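Side-chain contacts in ABC-type transport system, molybdenum-specific extracellular solute-binding protein (PDB 4KD5), which probably binds molybdate or tungstate outside the cell and delivers it to an ABC transporter: residues A[43-46]-A[47-50]; A[59-63]-A[64-68]; A[203-206]-A[207-211]. One frame throughout, in Å; residues are numbered along the deposited sequence.

Interaction 1 of 3, residues A[43-46]-A[47-50]; sequences SGSL and QQQI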
ATOM      1  N   SER A  43      -2.139 -27.916   4.322  1.00 64.29           N
ATOM      2  CA  SER A  43      -1.076 -26.928   4.490  1.00 58.19           C
ATOM      3  C   SER A  43       0.245 -27.315   3.831  1.00 56.68           C
ATOM      4  O   SER A  43       0.897 -26.477   3.207  1.00 62.75           O
ATOM      5  CB  SER A  43      -0.856 -26.639   5.974  1.00 58.67           C
ATOM      6  OG  SER A  43      -2.059 -26.224   6.587  1.00 62.98           O
ATOM      7  N   GLY A  44       0.628 -28.580   3.962  1.00 62.31           N
ATOM      8  CA  GLY A  44       1.864 -29.064   3.378  1.00 59.67           C
ATOM      9  C   GLY A  44       1.907 -28.977   1.863  1.00 58.44           C
ATOM     10  O   GLY A  44       2.936 -28.621   1.291  1.00 62.23           O
ATOM     11  N   SER A  45       0.794 -29.306   1.211  1.00 56.39           N
ATOM     12  CA  SER A  45       0.708 -29.249  -0.244  1.00 56.89           C
ATOM     13  C   SER A  45       0.611 -27.808  -0.736  1.00 59.48           C
ATOM     14  O   SER A  45       1.160 -27.456  -1.784  1.00 63.56           O
ATOM     15  CB  SER A  45      -0.492 -30.054  -0.732  1.00 63.11           C
ATOM     16  OG  SER A  45      -0.424 -31.384  -0.264  1.00 78.74           O
ATOM     17  N   LEU A  46      -0.105 -26.985   0.023  1.00 50.99           N
ATOM     18  CA  LEU A  46      -0.188 -25.557  -0.247  1.00 54.05           C
ATOM     19  C   LEU A  46       1.204 -24.933  -0.201  1.00 58.07           C
ATOM     20  O   LEU A  46       1.526 -24.047  -0.992  1.00 60.55           O
ATOM     21  CB  LEU A  46      -1.117 -24.879   0.762  1.00 48.43           C
ATOM     22  CG  LEU A  46      -2.569 -25.361   0.779  1.00 50.29           C
ATOM     23  CD1 LEU A  46      -3.367 -24.704   1.897  1.00 53.04           C
ATOM     24  CD2 LEU A  46      -3.234 -25.098  -0.563  1.00 48.58           C
ATOM     25  N   GLN A  47       2.027 -25.410   0.728  1.00 62.88           N
ATOM     26  CA  GLN A  47       3.421 -24.984   0.833  1.00 64.76           C
ATOM     27  C   GLN A  47       4.188 -25.306  -0.448  1.00 71.03           C
ATOM     28  O   GLN A  47       4.943 -24.472  -0.953  1.00 73.72           O
ATOM     29  CB  GLN A  47       4.091 -25.673   2.030  1.00 64.30           C
ATOM     30  CG  GLN A  47       5.602 -25.499   2.097  1.00 61.90           C
ATOM     31  CD  GLN A  47       6.263 -26.463   3.069  1.00 66.40           C
ATOM     32  OE1 GLN A  47       5.624 -26.973   3.988  1.00 68.24           O
ATOM     33  NE2 GLN A  47       7.551 -26.719   2.866  1.00 55.25           N
ATOM     34  N   GLN A  48       3.975 -26.511  -0.971  1.00 71.40           N
ATOM     35  CA  GLN A  48       4.651 -26.974  -2.183  1.00 76.08           C
ATOM     36  C   GLN A  48       4.326 -26.106  -3.398  1.00 75.88           C
ATOM     37  O   GLN A  48       5.210 -25.792  -4.192  1.00 78.82           O
ATOM     38  CB  GLN A  48       4.296 -28.440  -2.459  1.00 79.66           C
ATOM     39  CG  GLN A  48       4.819 -29.408  -1.409  1.00 89.60           C
ATOM     40  CD  GLN A  48       3.924 -30.620  -1.219  1.00100.76           C
ATOM     41  OE1 GLN A  48       3.978 -31.287  -0.185  1.00101.14           O
ATOM     42  NE2 GLN A  48       3.098 -30.910  -2.217  1.00108.00           N
ATOM     43  N   GLN A  49       3.061 -25.717  -3.536  1.00 70.44           N
ATOM     44  CA  GLN A  49       2.640 -24.857  -4.641  1.00 68.20           C
ATOM     45  C   GLN A  49       3.326 -23.495  -4.595  1.00 60.24           C
ATOM     46  O   GLN A  49       3.792 -22.991  -5.616  1.00 60.31           O
ATOM     47  CB  GLN A  49       1.118 -24.684  -4.644  1.00 66.09           C
ATOM     48  CG  GLN A  49       0.355 -25.920  -5.077  1.00 73.07           C
ATOM     49  CD  GLN A  49       0.752 -26.396  -6.461  1.00 84.59           C
ATOM     50  OE1 GLN A  49       0.597 -25.674  -7.447  1.00 84.15           O
ATOM     51  NE2 GLN A  49       1.278 -27.615  -6.539  1.00 89.15           N
ATOM     52  N   ILE A  50       3.375 -22.904  -3.407  1.00 52.61           N
ATOM     53  CA  ILE A  50       4.076 -21.643  -3.199  1.00 48.28           C
ATOM     54  C   ILE A  50       5.561 -21.812  -3.534  1.00 50.86           C
ATOM     55  O   ILE A  50       6.195 -20.904  -4.072  1.00 58.30           O
ATOM     56  CB  ILE A  50       3.892 -21.142  -1.749  1.00 49.72           C
ATOM     57  CG1 ILE A  50       2.413 -20.883  -1.466  1.00 41.06           C
ATOM     58  CG2 ILE A  50       4.700 -19.885  -1.489  1.00 44.85           C
ATOM     59  CD1 ILE A  50       2.123 -20.456  -0.045  1.00 42.91           C
TER
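Gln-48 folds back over the turn that holds Gly-44 and Ser-45, at the start of helix 43-52 in a periplasmic-binding-protein (PBP) fold. This is a regular alpha-helical i to i+4 contact: the backbone bonds run from Gln-47 N to Ser-43 O (2.9 Å) through to Ile-50 N and Leu-46 O (3.2 Å). The packed side belongs to Leu-46 and Ile-50, both of which lean on Phe-59 of strand 58-60. Within the helix, CG1 of Ile-50 lies 3.3 Å from Leu-46 O, beside the carbonyl that its own backbone N-H bonds. Ser-43, predicted to help bind molybdate, is also buried, and its OG is hydrogen-bonded to Ala-62 N. Gln-47 marks the edge of this face: its CB rests 3.3 Å from Gly-44 O, and CG stands anti to the backbone N (chi1 170°), which sends the extended chain along the side of helix 65-72. There the amide packs on Gln-66, while NE2 bonds Glu-51 one turn on. The other side is looser and open to solvent, lined by Ser-45, Gln-48 and Gln-49. Gln-49 bends at chi2 and heads off after CG passes 3.7 Å from Ser-45 O. The amide of Gln-48 lies across the turn instead, with NE2 3.5 Å from Ser-45 CA and OE1 3.2 Å from Gly-44 O, two acceptors that make no hydrogen bond.

Interaction 2 of 3, residues A[59-63]-A[64-68]; sequences FISAG and QKQMK. With SBT (2-butanol), chain G.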
ATOM      1  N   PHE A  59      -1.277 -16.524   2.678  1.00 51.70           N
ATOM      2  CA  PHE A  59      -1.360 -17.928   3.066  1.00 49.92           C
ATOM      3  C   PHE A  59      -1.694 -18.052   4.553  1.00 49.03           C
ATOM      4  O   PHE A  59      -1.025 -17.456   5.400  1.00 50.78           O
ATOM      5  CB  PHE A  59      -0.047 -18.639   2.730  1.00 50.32           C
ATOM      6  CG  PHE A  59       0.006 -20.076   3.170  1.00 54.34           C
ATOM      7  CD1 PHE A  59      -1.099 -20.904   3.043  1.00 58.02           C
ATOM      8  CD2 PHE A  59       1.181 -20.608   3.675  1.00 54.87           C
ATOM      9  CE1 PHE A  59      -1.038 -22.226   3.437  1.00 54.94           C
ATOM     10  CE2 PHE A  59       1.251 -21.927   4.070  1.00 52.95           C
ATOM     11  CZ  PHE A  59       0.140 -22.740   3.951  1.00 56.11           C
ATOM     12  N   ILE A  60      -2.744 -18.811   4.858  1.00 45.41           N
ATOM     13  CA  ILE A  60      -3.123 -19.100   6.237  1.00 48.44           C
ATOM     14  C   ILE A  60      -2.923 -20.589   6.495  1.00 52.41           C
ATOM     15  O   ILE A  60      -3.543 -21.431   5.838  1.00 53.80           O
ATOM     16  CB  ILE A  60      -4.588 -18.734   6.507  1.00 46.05           C
ATOM     17  CG1 ILE A  60      -4.923 -17.372   5.901  1.00 42.82           C
ATOM     18  CG2 ILE A  60      -4.870 -18.740   7.999  1.00 47.25           C
ATOM     19  CD1 ILE A  60      -6.375 -16.957   6.078  1.00 36.00           C
ATOM     20  N   SER A  61      -2.066 -20.918   7.457  1.00 53.86           N
ATOM     21  CA  SER A  61      -1.682 -22.308   7.682  1.00 58.73           C
ATOM     22  C   SER A  61      -2.326 -22.916   8.923  1.00 62.80           C
ATOM     23  O   SER A  61      -2.852 -22.201   9.771  1.00 65.05           O
ATOM     24  CB  SER A  61      -0.165 -22.414   7.790  1.00 66.46           C
ATOM     25  OG  SER A  61       0.276 -23.637   7.251  1.00 76.81           O
ATOM     26  N   ALA A  62      -2.265 -24.242   9.024  1.00 58.23           N
ATOM     27  CA  ALA A  62      -2.800 -24.964  10.176  1.00 64.63           C
ATOM     28  C   ALA A  62      -1.750 -25.079  11.274  1.00 75.94           C
ATOM     29  O   ALA A  62      -2.076 -25.242  12.453  1.00 87.68           O
ATOM     30  CB  ALA A  62      -3.284 -26.343   9.767  1.00 61.78           C
ATOM     31  N   GLY A  63      -0.484 -25.020  10.874  1.00 69.51           N
ATOM     32  CA  GLY A  63       0.615 -25.146  11.816  1.00 72.08           C
ATOM     33  C   GLY A  63       1.795 -24.261  11.466  1.00 71.17           C
ATOM     34  O   GLY A  63       1.812 -23.622  10.413  1.00 67.53           O
ATOM     35  N   GLN A  64       2.790 -24.233  12.349  1.00 71.47           N
ATOM     36  CA  GLN A  64       3.952 -23.365  12.173  1.00 67.71           C
ATOM     37  C   GLN A  64       5.059 -23.993  11.333  1.00 69.09           C
ATOM     38  O   GLN A  64       5.947 -23.292  10.852  1.00 72.45           O
ATOM     39  CB  GLN A  64       4.519 -22.939  13.533  1.00 72.64           C
ATOM     40  CG  GLN A  64       3.580 -22.113  14.405  1.00 78.87           C
ATOM     41  CD  GLN A  64       3.590 -20.626  14.079  1.00 84.12           C
ATOM     42  OE1 GLN A  64       2.957 -19.831  14.773  1.00 83.14           O
ATOM     43  NE2 GLN A  64       4.306 -20.243  13.026  1.00 85.07           N
ATOM     44  N   LYS A  65       4.998 -25.311  11.167  1.00 70.40           N
ATOM     45  CA  LYS A  65       6.029 -26.067  10.453  1.00 73.31           C
ATOM     46  C   LYS A  65       6.234 -25.587   9.014  1.00 68.14           C
ATOM     47  O   LYS A  65       7.363 -25.372   8.574  1.00 69.09           O
ATOM     48  CB  LYS A  65       5.679 -27.560  10.466  1.00 79.39           C
ATOM     49  CG  LYS A  65       6.851 -28.504  10.232  1.00 91.09           C
ATOM     50  CD  LYS A  65       7.019 -28.882   8.758  1.00 94.83           C
ATOM     51  CE  LYS A  65       8.353 -29.601   8.535  1.00 97.21           C
ATOM     52  NZ  LYS A  65       8.510 -30.147   7.154  1.00 93.93           N
ATOM     53  N   GLN A  66       5.137 -25.408   8.290  1.00 61.77           N
ATOM     54  CA  GLN A  66       5.201 -25.021   6.883  1.00 64.62           C
ATOM     55  C   GLN A  66       5.629 -23.567   6.662  1.00 61.15           C
ATOM     56  O   GLN A  66       6.217 -23.240   5.631  1.00 59.95           O
ATOM     57  CB  GLN A  66       3.860 -25.304   6.201  1.00 65.73           C
ATOM     58  CG  GLN A  66       2.699 -25.426   7.172  1.00 66.68           C
ATOM     59  CD  GLN A  66       2.490 -26.835   7.675  1.00 64.46           C
ATOM     60  OE1 GLN A  66       2.082 -27.045   8.815  1.00 72.84           O
ATOM     61  NE2 GLN A  66       2.751 -27.812   6.817  1.00 67.20           N
HETATM   62  N   MSE A  67       5.329 -22.699   7.625  1.00 53.46           N
HETATM   63  CA  MSE A  67       5.754 -21.303   7.559  1.00 51.68           C
HETATM   64  C   MSE A  67       7.267 -21.194   7.704  1.00 62.66           C
HETATM   65  O   MSE A  67       7.908 -20.393   7.019  1.00 65.22           O
HETATM   66  CB  MSE A  67       5.059 -20.485   8.647  1.00 43.73           C
HETATM   67  CG  MSE A  67       3.592 -20.211   8.373  1.00 54.58           C
HETATM   68 SE   MSE A  67       3.351 -18.981   6.878  1.00 82.30          SE
HETATM   69  CE  MSE A  67       1.404 -18.991   6.785  1.00 48.68           C
ATOM     70  N   LYS A  68       7.832 -22.011   8.590  1.00 49.80           N
ATOM     71  CA  LYS A  68       9.269 -22.006   8.836  1.00 53.49           C
ATOM     72  C   LYS A  68      10.086 -22.369   7.600  1.00 63.93           C
ATOM     73  O   LYS A  68      11.104 -21.740   7.320  1.00 74.95           O
ATOM     74  CB  LYS A  68       9.614 -22.931  10.011  1.00 59.56           C
ATOM     75  CG  LYS A  68       9.533 -22.248  11.372  1.00 69.89           C
ATOM     76  CD  LYS A  68       9.585 -23.246  12.523  1.00 79.91           C
ATOM     77  CE  LYS A  68       9.453 -22.543  13.867  1.00 85.24           C
ATOM     78  NZ  LYS A  68       9.434 -23.499  15.011  1.00 89.32           N
TER
HETATM   79  C1  SBT G 302       4.968 -26.364  15.223  1.00 53.40           C
HETATM   80  C2  SBT G 302       3.571 -26.467  14.638  1.00 52.77           C
HETATM   81  C3  SBT G 302       3.500 -27.573  13.597  1.00 49.42           C
HETATM   82  C4  SBT G 302       2.087 -28.093  13.453  1.00 44.49           C
HETATM   83  OH  SBT G 302       2.665 -26.760  15.697  1.00 61.09           O
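Gln-64 opens the turn after Gly-63, where strand 58-60 passes through a short loop into helix 65-72, a beta-loop-alpha connection of the PBP fold. Its backbone N is 3.3 Å from C2 of a bound 2-butanol, and its CB also touches the alcohol. Lys-65 adds to the same pocket with its own N, 3.6 Å from C3 of the 2-butanol; Gly-63 CA faces C4, where the absence of a side chain lets the ligand come close. Gln-66 turns back toward the loop. Its CG sits 3.0 Å from Ser-61 OG, a tight approach of carbon to oxygen, and a bend at chi2 (-89°) carries OE1 round to the backbone of Gly-63, 3.8 Å from its O. Met-67, a selenomethionine here, then reaches back to strand 58-60. Bent at chi2 but with an extended last torsion (chi3 176°), its chain and the Phe-59 side chain run past one another head to tail. The result is an oblique Met-aromatic contact, with SE 5.3 Å from the ring centroid. Pro-195 of strand 193-198 also touches this selenomethionine. The closest packing comes from Met-67 CE, 3.5 Å from Phe-59 CD2 and 3.2 Å from Phe-59 O.

Interaction 3 of 3, residues A[203-206]-A[207-211]; sequences KNVD and AAKKF. With FMT (formic acid), chain F.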
ATOM      1  N   LYS A 203       2.164 -10.041  -6.396  1.00 56.31           N
ATOM      2  CA  LYS A 203       2.231  -8.792  -7.141  1.00 58.25           C
ATOM      3  C   LYS A 203       1.341  -7.733  -6.506  1.00 56.70           C
ATOM      4  O   LYS A 203       1.225  -6.619  -7.011  1.00 58.91           O
ATOM      5  CB  LYS A 203       1.841  -9.026  -8.603  1.00 62.10           C
ATOM      6  CG  LYS A 203       2.972  -9.575  -9.462  1.00 69.50           C
ATOM      7  CD  LYS A 203       2.474 -10.638 -10.432  1.00 78.89           C
ATOM      8  CE  LYS A 203       3.119 -10.483 -11.802  1.00 91.14           C
ATOM      9  NZ  LYS A 203       4.599 -10.352 -11.724  1.00 97.48           N
ATOM     10  N   ASN A 204       0.713  -8.098  -5.394  1.00 62.62           N
ATOM     11  CA  ASN A 204      -0.096  -7.165  -4.623  1.00 57.28           C
ATOM     12  C   ASN A 204       0.214  -7.265  -3.132  1.00 53.93           C
ATOM     13  O   ASN A 204      -0.670  -7.562  -2.327  1.00 54.01           O
ATOM     14  CB  ASN A 204      -1.591  -7.406  -4.876  1.00 54.97           C
ATOM     15  CG  ASN A 204      -1.997  -7.102  -6.299  1.00 61.40           C
ATOM     16  OD1 ASN A 204      -2.101  -8.002  -7.131  1.00 78.02           O
ATOM     17  ND2 ASN A 204      -2.230  -5.825  -6.590  1.00 53.54           N
ATOM     18  N   VAL A 205       1.472  -7.009  -2.778  1.00 46.42           N
ATOM     19  CA  VAL A 205       1.924  -7.111  -1.395  1.00 47.84           C
ATOM     20  C   VAL A 205       1.129  -6.206  -0.460  1.00 49.34           C
ATOM     21  O   VAL A 205       0.625  -6.656   0.566  1.00 55.51           O
ATOM     22  CB  VAL A 205       3.439  -6.839  -1.271  1.00 48.27           C
ATOM     23  CG1 VAL A 205       3.868  -6.818   0.183  1.00 45.89           C
ATOM     24  CG2 VAL A 205       4.230  -7.891  -2.015  1.00 43.82           C
ATOM     25  N   ASP A 206       0.998  -4.938  -0.831  1.00 55.40           N
ATOM     26  CA  ASP A 206       0.263  -3.972  -0.016  1.00 60.03           C
ATOM     27  C   ASP A 206      -1.222  -4.301   0.147  1.00 51.86           C
ATOM     28  O   ASP A 206      -1.757  -4.236   1.252  1.00 58.52           O
ATOM     29  CB  ASP A 206       0.450  -2.552  -0.559  1.00 72.12           C
ATOM     30  CG  ASP A 206       1.707  -1.886  -0.024  1.00 86.21           C
ATOM     31  OD1 ASP A 206       2.768  -1.992  -0.676  1.00 91.63           O
ATOM     32  OD2 ASP A 206       1.629  -1.258   1.054  1.00 89.94           O
ATOM     33  N   ALA A 207      -1.886  -4.664  -0.945  1.00 42.98           N
ATOM     34  CA  ALA A 207      -3.282  -5.089  -0.866  1.00 49.30           C
ATOM     35  C   ALA A 207      -3.426  -6.318   0.037  1.00 57.70           C
ATOM     36  O   ALA A 207      -4.435  -6.483   0.724  1.00 61.13           O
ATOM     37  CB  ALA A 207      -3.825  -5.379  -2.245  1.00 39.30           C
ATOM     38  N   ALA A 208      -2.408  -7.175   0.031  1.00 55.20           N
ATOM     39  CA  ALA A 208      -2.403  -8.368   0.871  1.00 54.23           C
ATOM     40  C   ALA A 208      -2.174  -8.015   2.341  1.00 51.53           C
ATOM     41  O   ALA A 208      -2.820  -8.579   3.228  1.00 49.95           O
ATOM     42  CB  ALA A 208      -1.352  -9.345   0.388  1.00 55.88           C
ATOM     43  N   LYS A 209      -1.238  -7.102   2.596  1.00 47.96           N
ATOM     44  CA  LYS A 209      -0.974  -6.633   3.951  1.00 46.61           C
ATOM     45  C   LYS A 209      -2.213  -5.991   4.563  1.00 49.47           C
ATOM     46  O   LYS A 209      -2.493  -6.155   5.748  1.00 48.61           O
ATOM     47  CB  LYS A 209       0.181  -5.626   3.960  1.00 48.25           C
ATOM     48  CG  LYS A 209       1.545  -6.190   3.596  1.00 51.61           C
ATOM     49  CD  LYS A 209       2.660  -5.235   4.048  1.00 59.11           C
ATOM     50  CE  LYS A 209       4.028  -5.679   3.536  1.00 63.46           C
ATOM     51  NZ  LYS A 209       5.171  -5.010   4.231  1.00 60.45           N
ATOM     52  N   LYS A 210      -2.948  -5.247   3.744  1.00 53.12           N
ATOM     53  CA  LYS A 210      -4.157  -4.573   4.205  1.00 57.55           C
ATOM     54  C   LYS A 210      -5.274  -5.563   4.521  1.00 52.25           C
ATOM     55  O   LYS A 210      -6.025  -5.374   5.471  1.00 53.37           O
ATOM     56  CB  LYS A 210      -4.636  -3.544   3.177  1.00 56.99           C
ATOM     57  CG  LYS A 210      -4.216  -2.108   3.466  1.00 61.43           C
ATOM     58  CD  LYS A 210      -2.704  -1.944   3.523  1.00 66.64           C
ATOM     59  CE  LYS A 210      -2.312  -0.495   3.790  1.00 72.41           C
ATOM     60  NZ  LYS A 210      -2.861   0.022   5.080  1.00 74.55           N
ATOM     61  N   PHE A 211      -5.386  -6.619   3.721  1.00 43.74           N
ATOM     62  CA  PHE A 211      -6.374  -7.651   4.002  1.00 40.35           C
ATOM     63  C   PHE A 211      -5.976  -8.474   5.217  1.00 41.56           C
ATOM     64  O   PHE A 211      -6.833  -8.947   5.960  1.00 53.26           O
ATOM     65  CB  PHE A 211      -6.605  -8.572   2.802  1.00 39.25           C
ATOM     66  CG  PHE A 211      -7.510  -9.735   3.108  1.00 43.95           C
ATOM     67  CD1 PHE A 211      -8.835  -9.524   3.465  1.00 46.41           C
ATOM     68  CD2 PHE A 211      -7.035 -11.035   3.049  1.00 43.03           C
ATOM     69  CE1 PHE A 211      -9.671 -10.595   3.754  1.00 51.37           C
ATOM     70  CE2 PHE A 211      -7.866 -12.109   3.334  1.00 43.62           C
ATOM     71  CZ  PHE A 211      -9.183 -11.888   3.687  1.00 49.05           C
TER
HETATM   72  C   FMT F 301      -1.586  -3.033  -4.190  1.00 70.00           C
HETATM   73  O1  FMT F 301      -0.704  -3.878  -4.039  1.00 70.76           O
HETATM   74  O2  FMT F 301      -1.896  -2.200  -3.337  1.00 65.86           O
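Lys-209 lies alongside Val-205 one turn earlier, in the first turns of helix 205-215, and the two side chains point the same way. CB of Lys-209 starts 3.6 Å from Val-205 O and equally far from Asp-206 O. CG moves closer to the first of these, 3.2 Å from Val-205 O, the same carbonyl that accepts the backbone N-H of Lys-209 at 2.8 Å. Beyond CG the chain is extended (chi2 -163°), carrying the aliphatic part past the valine so that CE meets Val-205 CG1 at 3.5 Å. The tip, NZ, has gone beyond the valine; it makes a long, weak ion pair with Asp-79 and stays 6.1 Å from Asp-206 OD2. At the start of the helix, Asn-204 holds the N-cap position, though its side chain makes no capping bond. A formic acid molecule, probably from the crystallisation liquor, instead takes a weak hydrogen bond from Ala-207 N to its O1. Asn-204 and Ala-207 pack on strand 6-13, whereas Val-205, Ala-208 and Lys-209 cover Val-198 of strand 193-198. The Phe-211 ring meets Tyr-27 of helix 17-28 edge-to-face, and Asp-206 and Lys-210 meet their own counterparts on a second subunit.

How the interactions relate
Interactions 1 and 2 touch directly, whereas interaction 3 stands apart, its centre about 20 Å from the one and 19 Å from the other. The first two share a partly buried seam: Ser-43 CB packs on Ser-61 OG at 3.5 Å, and helices 43-52 and 65-72 lie next to each other with strand 58-60 connecting them along the chain. Their chemistry differs all the same, since 43-50 rests on helical backbone bonds while 59-68 relies on selenomethionine, ring and ligand packing round a loop. Interaction 3 repeats the helical bonding of interaction 1, but at the surface, with lysine chains and a subunit neighbour. Strand 193-198 underlies both interactions 2 and 3.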